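Short chain dehydrogenase (A0QTM2 homolog) (Mycobacterium thermoresistibile, PDB 3SC4) probably catalyses the NAD(P)-dependent oxidation or reduction of a substrate not yet identified, as a Rossmann-fold member of the short-chain dehydrogenase family. Local coordinates at residues K10-G16 against D95-A101; N35-K41 against Q66-G72; A24-R28 against Y224-Y229; P145-S151 against I189-W195. All blocks are in the same frame, centred on the assembly; numbering follows the deposited sequence. Where two conformers were deposited one is given.

Interaction 1 of 4, residues K10-G16 against D95-A101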
# COMPACT_ATOMS: atom_id res chain seq x y z
N LYS B 10 12.66 1.99 29.89
CA LYS B 10 11.82 1.48 28.84
C LYS B 10 12.69 0.92 27.72
O LYS B 10 13.87 1.26 27.60
CB LYS B 10 10.87 2.58 28.37
CG LYS B 10 9.98 3.10 29.52
CD LYS B 10 8.48 3.15 29.18
CE LYS B 10 7.59 3.40 30.42
NZ LYS B 10 7.69 2.28 31.44
N THR B 11 12.11 0.01 26.93
CA THR B 11 12.83 -0.66 25.87
C THR B 11 12.28 -0.31 24.50
O THR B 11 11.09 -0.47 24.27
CB THR B 11 12.76 -2.16 26.07
OG1 THR B 11 13.47 -2.50 27.26
CG2 THR B 11 13.40 -2.90 24.90
N MET B 12 13.14 0.14 23.59
CA MET B 12 12.78 0.40 22.19
C MET B 12 13.37 -0.60 21.20
O MET B 12 14.55 -0.94 21.28
CB MET B 12 13.25 1.79 21.77
CG MET B 12 13.00 2.10 20.29
SD MET B 12 12.97 3.88 19.98
CE MET B 12 14.69 4.27 19.92
N PHE B 13 12.55 -1.04 20.25
CA PHE B 13 13.00 -1.77 19.08
C PHE B 13 12.89 -0.87 17.85
O PHE B 13 11.81 -0.41 17.51
CB PHE B 13 12.15 -3.02 18.86
CG PHE B 13 12.71 -3.94 17.79
CD1 PHE B 13 13.63 -4.94 18.13
CD2 PHE B 13 12.33 -3.81 16.47
CE1 PHE B 13 14.14 -5.78 17.16
CE2 PHE B 13 12.85 -4.64 15.49
CZ PHE B 13 13.75 -5.65 15.85
N ILE B 14 14.00 -0.62 17.17
CA ILE B 14 13.98 0.29 16.04
C ILE B 14 14.63 -0.35 14.81
O ILE B 14 15.71 -0.93 14.90
CB ILE B 14 14.62 1.67 16.39
CG1 ILE B 14 14.48 2.64 15.22
CG2 ILE B 14 16.06 1.53 16.82
CD1 ILE B 14 14.96 4.05 15.54
N SER B 15 13.90 -0.32 13.70
CA SER B 15 14.43 -0.73 12.41
C SER B 15 15.17 0.47 11.86
O SER B 15 14.69 1.62 11.90
CB SER B 15 13.34 -1.17 11.44
OG SER B 15 12.55 -0.06 11.05
N GLY B 16 16.32 0.15 11.29
CA GLY B 16 17.35 1.11 11.01
C GLY B 16 18.03 1.46 12.32
O GLY B 16 18.33 0.59 13.15
N ASP B 95 8.54 -1.78 24.86
CA ASP B 95 7.68 -0.64 25.11
C ASP B 95 7.40 0.15 23.85
O ASP B 95 6.30 0.67 23.69
CB ASP B 95 8.34 0.27 26.13
CG ASP B 95 8.36 -0.34 27.51
OD1 ASP B 95 7.25 -0.52 28.06
OD2 ASP B 95 9.47 -0.65 28.03
N ILE B 96 8.43 0.27 23.00
CA ILE B 96 8.41 1.13 21.85
C ILE B 96 8.94 0.38 20.61
O ILE B 96 9.99 -0.26 20.64
CB ILE B 96 9.28 2.36 22.10
CG1 ILE B 96 8.79 3.09 23.35
CG2 ILE B 96 9.26 3.32 20.85
CD1 ILE B 96 9.78 4.09 23.84
N CYS B 97 8.16 0.42 19.53
CA CYS B 97 8.55 -0.10 18.24
C CYS B 97 8.56 1.06 17.26
O CYS B 97 7.53 1.68 17.04
CB CYS B 97 7.53 -1.13 17.79
SG CYS B 97 7.86 -1.78 16.13
N VAL B 98 9.73 1.39 16.73
CA VAL B 98 9.83 2.45 15.73
C VAL B 98 10.17 1.83 14.39
O VAL B 98 11.19 1.21 14.25
CB VAL B 98 10.89 3.48 16.07
CG1 VAL B 98 11.07 4.43 14.90
CG2 VAL B 98 10.51 4.23 17.33
N ASN B 99 9.29 2.01 13.41
CA ASN B 99 9.53 1.57 12.05
C ASN B 99 10.13 2.70 11.25
O ASN B 99 9.42 3.59 10.76
CB ASN B 99 8.22 1.09 11.39
CG ASN B 99 7.64 -0.11 12.07
OD1 ASN B 99 8.26 -1.16 12.11
ND2 ASN B 99 6.45 0.03 12.63
N ASN B 100 11.46 2.67 11.15
CA ASN B 100 12.23 3.71 10.44
C ASN B 100 12.95 3.21 9.18
O ASN B 100 13.25 4.00 8.33
CB ASN B 100 13.21 4.37 11.43
CG ASN B 100 14.33 5.18 10.72
OD1 ASN B 100 14.06 6.19 10.05
ND2 ASN B 100 15.59 4.71 10.86
N ALA B 101 13.22 1.92 9.04
CA ALA B 101 13.90 1.41 7.85
C ALA B 101 13.19 1.90 6.60
O ALA B 101 11.96 1.90 6.54
CB ALA B 101 13.94 -0.09 7.86
O HOH W 1 10.31 -1.26 10.36

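Interaction 2 of 4, residues N35-K41 against Q66-G72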
# COMPACT_ATOMS: atom_id res chain seq x y z
N ASN B 35 16.62 1.35 27.08
CA ASN B 35 17.26 0.33 26.25
C ASN B 35 16.79 0.49 24.79
O ASN B 35 15.64 0.86 24.53
CB ASN B 35 16.93 -1.06 26.77
CG ASN B 35 17.08 -1.17 28.29
OD1 ASN B 35 18.02 -0.64 28.89
ND2 ASN B 35 16.12 -1.84 28.92
N VAL B 36 17.71 0.26 23.84
CA VAL B 36 17.41 0.36 22.44
C VAL B 36 18.04 -0.80 21.67
O VAL B 36 19.24 -0.92 21.62
CB VAL B 36 17.96 1.65 21.84
CG1 VAL B 36 17.72 1.68 20.32
CG2 VAL B 36 17.33 2.86 22.52
N ALA B 37 17.22 -1.65 21.08
CA ALA B 37 17.70 -2.67 20.15
C ALA B 37 17.53 -2.11 18.76
O ALA B 37 16.49 -1.51 18.46
CB ALA B 37 16.92 -3.98 20.30
N LEU B 38 18.56 -2.25 17.93
CA LEU B 38 18.54 -1.70 16.57
C LEU B 38 18.92 -2.82 15.63
O LEU B 38 19.87 -3.56 15.89
CB LEU B 38 19.46 -0.48 16.43
CG LEU B 38 20.95 -0.50 16.82
CD1 LEU B 38 21.64 0.75 16.32
CD2 LEU B 38 21.15 -0.59 18.29
N VAL B 39 18.14 -2.97 14.57
CA VAL B 39 18.36 -4.04 13.61
C VAL B 39 18.71 -3.46 12.23
O VAL B 39 18.02 -2.56 11.75
CB VAL B 39 17.14 -4.98 13.55
CG1 VAL B 39 15.94 -4.27 12.94
CG2 VAL B 39 17.46 -6.24 12.78
N ALA B 40 19.80 -3.94 11.62
CA ALA B 40 20.15 -3.60 10.22
C ALA B 40 20.64 -4.84 9.44
O ALA B 40 21.00 -5.86 10.04
CB ALA B 40 21.20 -2.51 10.17
N LYS B 41 20.64 -4.73 8.12
CA LYS B 41 20.94 -5.84 7.25
C LYS B 41 22.39 -6.29 7.37
O LYS B 41 22.66 -7.49 7.39
CB LYS B 41 20.64 -5.49 5.79
CG LYS B 41 21.16 -6.55 4.76
CD LYS B 41 20.25 -6.70 3.52
CE LYS B 41 21.02 -7.10 2.22
NZ LYS B 41 21.53 -8.50 2.17
N GLN B 66 21.28 1.72 27.05
CA GLN B 66 21.88 0.42 26.79
C GLN B 66 21.53 0.06 25.34
O GLN B 66 20.41 0.30 24.89
CB GLN B 66 21.37 -0.62 27.80
CG GLN B 66 22.33 -0.99 28.96
CD GLN B 66 23.02 0.22 29.67
OE1 GLN B 66 22.38 1.02 30.37
NE2 GLN B 66 24.36 0.31 29.50
N ALA B 67 22.50 -0.47 24.60
CA ALA B 67 22.33 -0.73 23.17
C ALA B 67 22.47 -2.21 22.87
O ALA B 67 23.28 -2.90 23.47
CB ALA B 67 23.33 0.07 22.35
N LEU B 68 21.67 -2.68 21.92
CA LEU B 68 21.74 -4.05 21.44
C LEU B 68 21.71 -4.01 19.92
O LEU B 68 20.65 -4.08 19.31
CB LEU B 68 20.59 -4.89 22.01
CG LEU B 68 20.67 -6.37 21.65
CD1 LEU B 68 21.88 -7.04 22.31
CD2 LEU B 68 19.36 -7.06 22.03
N PRO B 69 22.88 -3.88 19.29
CA PRO B 69 22.90 -3.92 17.84
C PRO B 69 22.69 -5.34 17.38
O PRO B 69 23.30 -6.23 17.92
CB PRO B 69 24.32 -3.47 17.50
CG PRO B 69 25.15 -3.93 18.69
CD PRO B 69 24.23 -3.79 19.87
N ILE B 70 21.82 -5.53 16.40
CA ILE B 70 21.48 -6.85 15.88
C ILE B 70 21.61 -6.81 14.36
O ILE B 70 21.07 -5.91 13.70
CB ILE B 70 20.02 -7.21 16.25
CG1 ILE B 70 19.85 -7.12 17.76
CG2 ILE B 70 19.65 -8.60 15.73
CD1 ILE B 70 18.44 -7.18 18.25
N VAL B 71 22.35 -7.76 13.80
CA VAL B 71 22.37 -7.96 12.37
C VAL B 71 21.14 -8.75 11.93
O VAL B 71 20.91 -9.87 12.41
CB VAL B 71 23.61 -8.71 11.93
CG1 VAL B 71 23.43 -9.26 10.49
CG2 VAL B 71 24.82 -7.80 12.05
N GLY B 72 20.34 -8.16 11.04
CA GLY B 72 19.21 -8.87 10.46
C GLY B 72 18.54 -8.15 9.31
O GLY B 72 18.29 -6.99 9.37

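Interaction 3 of 4, residues A24-R28 against Y224-Y229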
# COMPACT_ATOMS: atom_id res chain seq x y z
N ALA B 24 19.16 9.65 15.55
CA ALA B 24 18.78 10.76 16.44
C ALA B 24 17.63 10.38 17.37
O ALA B 24 17.57 10.85 18.49
CB ALA B 24 18.44 12.04 15.66
N ILE B 25 16.71 9.55 16.90
CA ILE B 25 15.59 9.09 17.73
C ILE B 25 16.11 8.17 18.81
O ILE B 25 15.81 8.35 19.99
CB ILE B 25 14.48 8.40 16.90
CG1 ILE B 25 13.73 9.45 16.08
CG2 ILE B 25 13.47 7.66 17.79
CD1 ILE B 25 13.01 8.91 14.88
N ALA B 26 16.90 7.18 18.39
CA ALA B 26 17.57 6.27 19.30
C ALA B 26 18.33 7.05 20.39
O ALA B 26 18.16 6.78 21.57
CB ALA B 26 18.50 5.37 18.54
N LYS B 27 19.12 8.02 19.99
CA LYS B 27 19.89 8.81 20.96
C LYS B 27 18.99 9.54 21.95
O LYS B 27 19.22 9.51 23.16
CB LYS B 27 20.86 9.78 20.26
CG LYS B 27 22.20 9.09 19.86
CD LYS B 27 22.93 9.75 18.69
CE LYS B 27 23.85 10.90 19.11
NZ LYS B 27 24.42 11.55 17.88
N ARG B 28 17.92 10.16 21.46
CA ARG B 28 17.03 10.90 22.35
C ARG B 28 16.39 10.01 23.39
O ARG B 28 16.29 10.37 24.55
CB ARG B 28 15.94 11.59 21.56
CG ARG B 28 15.03 12.44 22.41
CD ARG B 28 15.76 13.68 22.92
NE ARG B 28 14.80 14.65 23.43
CZ ARG B 28 14.34 14.68 24.68
NH1 ARG B 28 14.73 13.79 25.61
NH2 ARG B 28 13.48 15.64 25.00
N TYR B 224 12.93 15.55 14.15
CA TYR B 224 12.27 14.25 14.18
C TYR B 224 12.41 13.57 15.55
O TYR B 224 11.45 13.02 16.09
CB TYR B 224 12.87 13.33 13.11
CG TYR B 224 11.91 12.64 12.16
CD1 TYR B 224 10.77 12.01 12.61
CD2 TYR B 224 12.22 12.54 10.79
CE1 TYR B 224 9.90 11.36 11.74
CE2 TYR B 224 11.36 11.89 9.91
CZ TYR B 224 10.21 11.30 10.40
OH TYR B 224 9.36 10.67 9.53
N ALA B 225 13.63 13.59 16.10
CA ALA B 225 13.90 13.01 17.44
C ALA B 225 13.03 13.65 18.53
O ALA B 225 12.36 12.95 19.28
CB ALA B 225 15.37 13.12 17.79
N ASP B 226 13.04 14.97 18.61
CA ASP B 226 12.22 15.69 19.60
C ASP B 226 10.72 15.44 19.39
O ASP B 226 10.00 15.24 20.35
CB ASP B 226 12.51 17.19 19.60
CG ASP B 226 13.85 17.55 20.24
OD1 ASP B 226 14.50 16.66 20.82
OD2 ASP B 226 14.24 18.74 20.19
N ALA B 227 10.26 15.43 18.14
CA ALA B 227 8.82 15.17 17.90
C ALA B 227 8.48 13.73 18.34
O ALA B 227 7.49 13.51 19.04
CB ALA B 227 8.41 15.43 16.43
N ALA B 228 9.32 12.77 17.98
CA ALA B 228 9.09 11.37 18.35
C ALA B 228 8.94 11.23 19.86
O ALA B 228 8.03 10.57 20.35
CB ALA B 228 10.25 10.49 17.84
N TYR B 229 9.85 11.90 20.57
CA TYR B 229 9.91 11.85 22.02
C TYR B 229 8.59 12.31 22.61
O TYR B 229 8.04 11.66 23.49
CB TYR B 229 11.07 12.72 22.51
CG TYR B 229 11.32 12.62 24.01
CD1 TYR B 229 12.03 11.54 24.55
CD2 TYR B 229 10.81 13.59 24.88
CE1 TYR B 229 12.25 11.43 25.92
CE2 TYR B 229 11.02 13.50 26.26
CZ TYR B 229 11.74 12.42 26.78
OH TYR B 229 11.94 12.37 28.13

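Interaction 4 of 4, residues P145-S151 against I189-W195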
# COMPACT_ATOMS: atom_id res chain seq x y z
N PRO B 145 2.59 1.37 25.83
CA PRO B 145 3.27 0.93 24.61
C PRO B 145 2.91 1.70 23.33
O PRO B 145 1.74 2.01 23.12
CB PRO B 145 2.84 -0.53 24.46
CG PRO B 145 1.54 -0.60 25.21
CD PRO B 145 1.66 0.35 26.34
N HIS B 146 3.91 1.97 22.50
CA HIS B 146 3.75 2.78 21.30
C HIS B 146 4.40 2.15 20.10
O HIS B 146 5.57 1.79 20.16
CB HIS B 146 4.43 4.15 21.49
CG HIS B 146 3.50 5.20 21.99
ND1 HIS B 146 2.83 6.06 21.14
CD2 HIS B 146 3.10 5.51 23.25
CE1 HIS B 146 2.07 6.87 21.86
NE2 HIS B 146 2.22 6.56 23.14
N ILE B 147 3.66 2.05 19.00
CA ILE B 147 4.30 1.83 17.72
C ILE B 147 4.33 3.16 16.98
O ILE B 147 3.32 3.84 16.91
CB ILE B 147 3.57 0.81 16.88
CG1 ILE B 147 3.38 -0.49 17.68
CG2 ILE B 147 4.36 0.61 15.60
CD1 ILE B 147 2.56 -1.61 16.99
N LEU B 148 5.47 3.51 16.41
CA LEU B 148 5.61 4.78 15.70
C LEU B 148 6.29 4.51 14.38
O LEU B 148 7.38 3.91 14.35
CB LEU B 148 6.44 5.76 16.51
CG LEU B 148 6.49 7.19 15.98
CD1 LEU B 148 5.14 7.86 16.10
CD2 LEU B 148 7.53 7.98 16.77
N THR B 149 5.66 4.98 13.30
CA THR B 149 6.06 4.61 11.96
C THR B 149 6.35 5.89 11.22
O THR B 149 5.61 6.85 11.29
CB THR B 149 4.93 3.77 11.29
OG1 THR B 149 4.78 2.55 12.02
CG2 THR B 149 5.28 3.41 9.88
N LEU B 150 7.48 5.90 10.54
CA LEU B 150 8.04 7.12 9.97
C LEU B 150 7.58 7.21 8.53
O LEU B 150 8.28 6.76 7.59
CB LEU B 150 9.56 7.13 10.15
CG LEU B 150 10.03 7.71 11.50
CD1 LEU B 150 9.12 7.41 12.71
CD2 LEU B 150 11.47 7.36 11.82
N SER B 151 6.38 7.79 8.36
CA SER B 151 5.69 7.79 7.07
C SER B 151 4.67 8.91 7.07
O SER B 151 4.38 9.45 8.12
CB SER B 151 5.02 6.44 6.85
OG SER B 151 4.02 6.25 7.82
N ILE B 189 -2.26 -0.61 22.62
CA ILE B 189 -0.99 -0.21 22.01
C ILE B 189 -1.24 0.93 21.04
O ILE B 189 -2.03 0.79 20.10
CB ILE B 189 -0.32 -1.36 21.23
CG1 ILE B 189 -0.04 -2.56 22.16
CG2 ILE B 189 0.98 -0.88 20.59
CD1 ILE B 189 0.05 -3.86 21.39
N ALA B 190 -0.58 2.06 21.27
CA ALA B 190 -0.67 3.21 20.37
C ALA B 190 0.03 2.84 19.09
O ALA B 190 1.01 2.12 19.13
CB ALA B 190 -0.02 4.43 20.98
N SER B 191 -0.51 3.31 17.95
CA SER B 191 0.20 3.27 16.67
C SER B 191 -0.07 4.56 15.92
O SER B 191 -1.21 4.86 15.56
CB SER B 191 -0.25 2.08 15.81
OG SER B 191 0.53 1.97 14.63
N ASN B 192 0.99 5.30 15.66
CA ASN B 192 0.90 6.60 14.99
C ASN B 192 1.94 6.69 13.87
O ASN B 192 2.90 5.91 13.84
CB ASN B 192 1.13 7.75 15.99
CG ASN B 192 0.05 7.83 17.06
OD1 ASN B 192 -1.08 8.23 16.77
ND2 ASN B 192 0.39 7.46 18.29
N THR B 193 1.77 7.64 12.97
CA THR B 193 2.83 7.93 12.02
C THR B 193 3.37 9.33 12.29
O THR B 193 2.66 10.18 12.84
CB THR B 193 2.35 7.85 10.57
OG1 THR B 193 1.39 8.89 10.34
CG2 THR B 193 1.70 6.49 10.27
N LEU B 194 4.60 9.58 11.85
CA LEU B 194 5.27 10.86 12.10
C LEU B 194 6.15 11.20 10.94
O LEU B 194 6.97 10.36 10.53
CB LEU B 194 6.09 10.77 13.39
CG LEU B 194 6.80 12.02 13.90
CD1 LEU B 194 5.76 13.09 14.23
CD2 LEU B 194 7.74 11.73 15.13
N TRP B 195 6.02 12.43 10.45
CA TRP B 195 6.64 12.89 9.20
C TRP B 195 7.06 14.37 9.33
O TRP B 195 6.34 15.17 9.91
CB TRP B 195 5.60 12.74 8.09
CG TRP B 195 6.12 12.84 6.66
CD1 TRP B 195 5.80 13.79 5.76
CD2 TRP B 195 6.95 11.91 5.98
NE1 TRP B 195 6.40 13.54 4.57
CE2 TRP B 195 7.13 12.39 4.68
CE3 TRP B 195 7.59 10.73 6.36
CZ2 TRP B 195 7.93 11.73 3.74
CZ3 TRP B 195 8.38 10.06 5.43
CH2 TRP B 195 8.54 10.57 4.12
O HOH W 2 3.03 6.32 18.53
O HOH W 3 2.86 3.09 13.81
O HOH W 4 2.60 11.16 9.37

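Interaction 1 of 4, residues K10-G16 against D95-A101
Thr11 and Phe13 pair with Ile96 and Val98 in a parallel ladder at the middle of the Rossmann sheet, the two strand axes approaching to 4.6 Å. Phe13 carries the centre of the ladder with both backbone groups: its N bonds to Ile96 O and its O receives Val98 N. At the start of the ladder, Thr11 O accepts from two successive amides, Asp95 N and Ile96 N. The Asp95 carboxylate closes this end, OD2 taking the Thr11 N-H at 2.9 Å through its anti lone pair while also holding a salt bridge with Arg142.

At the other end Ser15 does the polar work. With chi1 at 68°, its OG lies between the backbone N and carbonyl carbon and reaches Ala101 N at 2.9 Å, along an almost straight N-H (174°), and Asn100 N at 2.9 Å with a more bent one. Water 1 lies 2.6 Å from the same Ser15 OG and donates to Asn99 OD1. By sequence, Ser15-Gly16 opens the glycine-rich cofactor motif and Asn99-Ala101 belongs to the NNAG-like motif, so these bonds probably hold the two cofactor-side turns together.

The apolar contacts lie on one face, where Met12 SD touches Val98 CG2 at 3.6 Å and Ile14 CG1 runs alongside Val98 CB at 3.8 Å.

Strands 35-40 and 146-149 flank the pair. Helix 20-30 packs on Met12, whereas on the other face helix 77-91 covers Phe13 and helix 114-135 covers Cys97 and Asn99, the Asn99 amide bonding to Ser132 and Thr149.

Interaction 2 of 4, residues N35-K41 against Q66-G72
A beta-alpha-beta unit, strand 35-40, helix 53-63 and strand 66-71, brings Asn35-Lys41 beside Gln66-Gly72 at one margin of the Rossmann sheet. The strands are parallel and in register, with axes 4.7 Å apart. Val36, Leu38 and Ala40 each give N-H and C=O to the partner, making six bonds with Gln66, Leu68, Ile70 and Gly72. They are not equally directed: Val36 N meets Gln66 O nearly head-on, whereas Leu38 N sits 39° out of the Leu68 carbonyl plane. Pro69, which has no N-H, falls at a position where this pairing needs none.

Leu38 is turned with CG between its backbone N and carbonyl carbon (chi1 54°), which lays CD2 over the neighbouring strand, 3.8 Å from Pro69 CA and 3.7 Å from Leu68 O. On the opposite face Ala37 CB meets both Leu68 CB and Ile70 CD1 at 4.1 Å, and Val39 CG2 closes on Gly72 O at 3.6 Å. At the start of the strands, Asn35 OD1 touches Gln66 CB at 3.5 Å; the Asn35 amide N is held by Thr11 OG1. In this family the far end of strand 35-40 usually lies near the adenosine of the cofactor.

Helix 53-63 covers Leu38, Ala40, Ala67 and Pro69, helix 77-91 covers Ala37, Leu68 and Ile70, and strand 11-15 takes the remaining edge of strand 35-40.

Interaction 3 of 4, residues A24-R28 against Y224-Y229
Ala24 and Ile25 meet Ala225 where two helices on one side of the Rossmann sheet cross, helix 20-30, which follows the glycine-rich turn, and helix 222-232. The axes come within 8.3 Å at -51°, a close approach made possible by alanines. Ala225 CB presses on the backbone of the other helix, 3.2 Å from Ala24 O and 3.9 Å from Ala24 CB. Beside it, the CG1 branch of Ile25 lies 3.8 Å from Ala225 CA and 4.0 Å from Ala228 CB, on the side where helix 222-232 rests on strand 190-195.

Toward the partly exposed side, alanine packing gives way to longer, polar side chains. Arg28 leaves its helix with CG anti to the backbone N and then bends at chi2 (70°), bringing the guanidinium over Tyr229. Its NE makes a weak, long salt-bridge hydrogen bond to Asp226 OD1 at 3.3 Å, the carboxylate standing perpendicular to the guanidinium and offering its other oxygen to Tyr260. Tyr229, whose hydroxyl bonds to Asp32, receives the cation on its face: the planes are 21° apart, Arg28 CZ is 3.6 Å from the Tyr229 ring centroid, and Arg28 NH1 sits over the centre of that ring.

Interaction 4 of 4, residues P145-S151 against I189-W195
The beta-alpha-beta unit made by strand 146-149, helix 164-183 and strand 190-195 sets His146 and Ile147 against Ala190 and Ser191 in a buried part of the Rossmann sheet. Five backbone bonds join the parallel strands, the shortest from Ile147 N to Ala190 O at 2.7 Å.

On one face Ala190 CB sits over the imidazole of His146 in a CH-pi contact, 3.5 Å from the His146 ring centroid and 21° off its normal. Water 2 meets that ring in its plane, 2.6 Å from His146 ND1, and links it to Asn192 ND2 and Ile147 O; the other ring nitrogen, NE2, bonds to Lys234 O. Further along, Leu148 CD1 lies 4.0 Å from Asn192 CB.

The opposite face carries the hydroxyls of Thr149, Ser191 and Thr193. Water 3 lies 2.7 Å from Thr149 OG1, which Asn99 also holds, and donates to Asn192 O and to Ser191 OG, itself bonded to Ala177 O. Nearer the C-terminal ends of the strands, Ser151 OG, bonded to Thr174, touches Thr193 CG2 at 3.4 Å.

Beyond the strand, Leu150 is the centre of an inverse gamma turn, and near it Trp195 CB packs 3.5 Å from Ser151 O. Leu150 O accepts from Lys170, by sequence the lysine of the YxxxK motif; as in relatives, the active site of this Rossmann-fold short-chain dehydrogenase probably lies here, at the C-terminal end of strand 146-149.

Interactions 1, 2 and 4 are three pairings within one seven-stranded parallel sheet of order 3-2-1-4-5-6-7, the Rossmann fold of the family. Interaction 1 is central: strand 35-40 carries it to interaction 2, with centres 9 Å apart, and strand 146-149 to interaction 4, 10 Å away. Interactions 2 and 4 do not touch, their centres 19 Å apart. Along the chain interaction 2 is nested inside the loop closed by interaction 1, and interaction 4 follows; interaction 3 crosses interaction 1 and its loop encloses interactions 2 and 4. Helix 20-30 touches Met12 and Val36, and from helix 222-232 Tyr224 OH bonds to Leu194 O, tying the probable cofactor-binding half to the later strands.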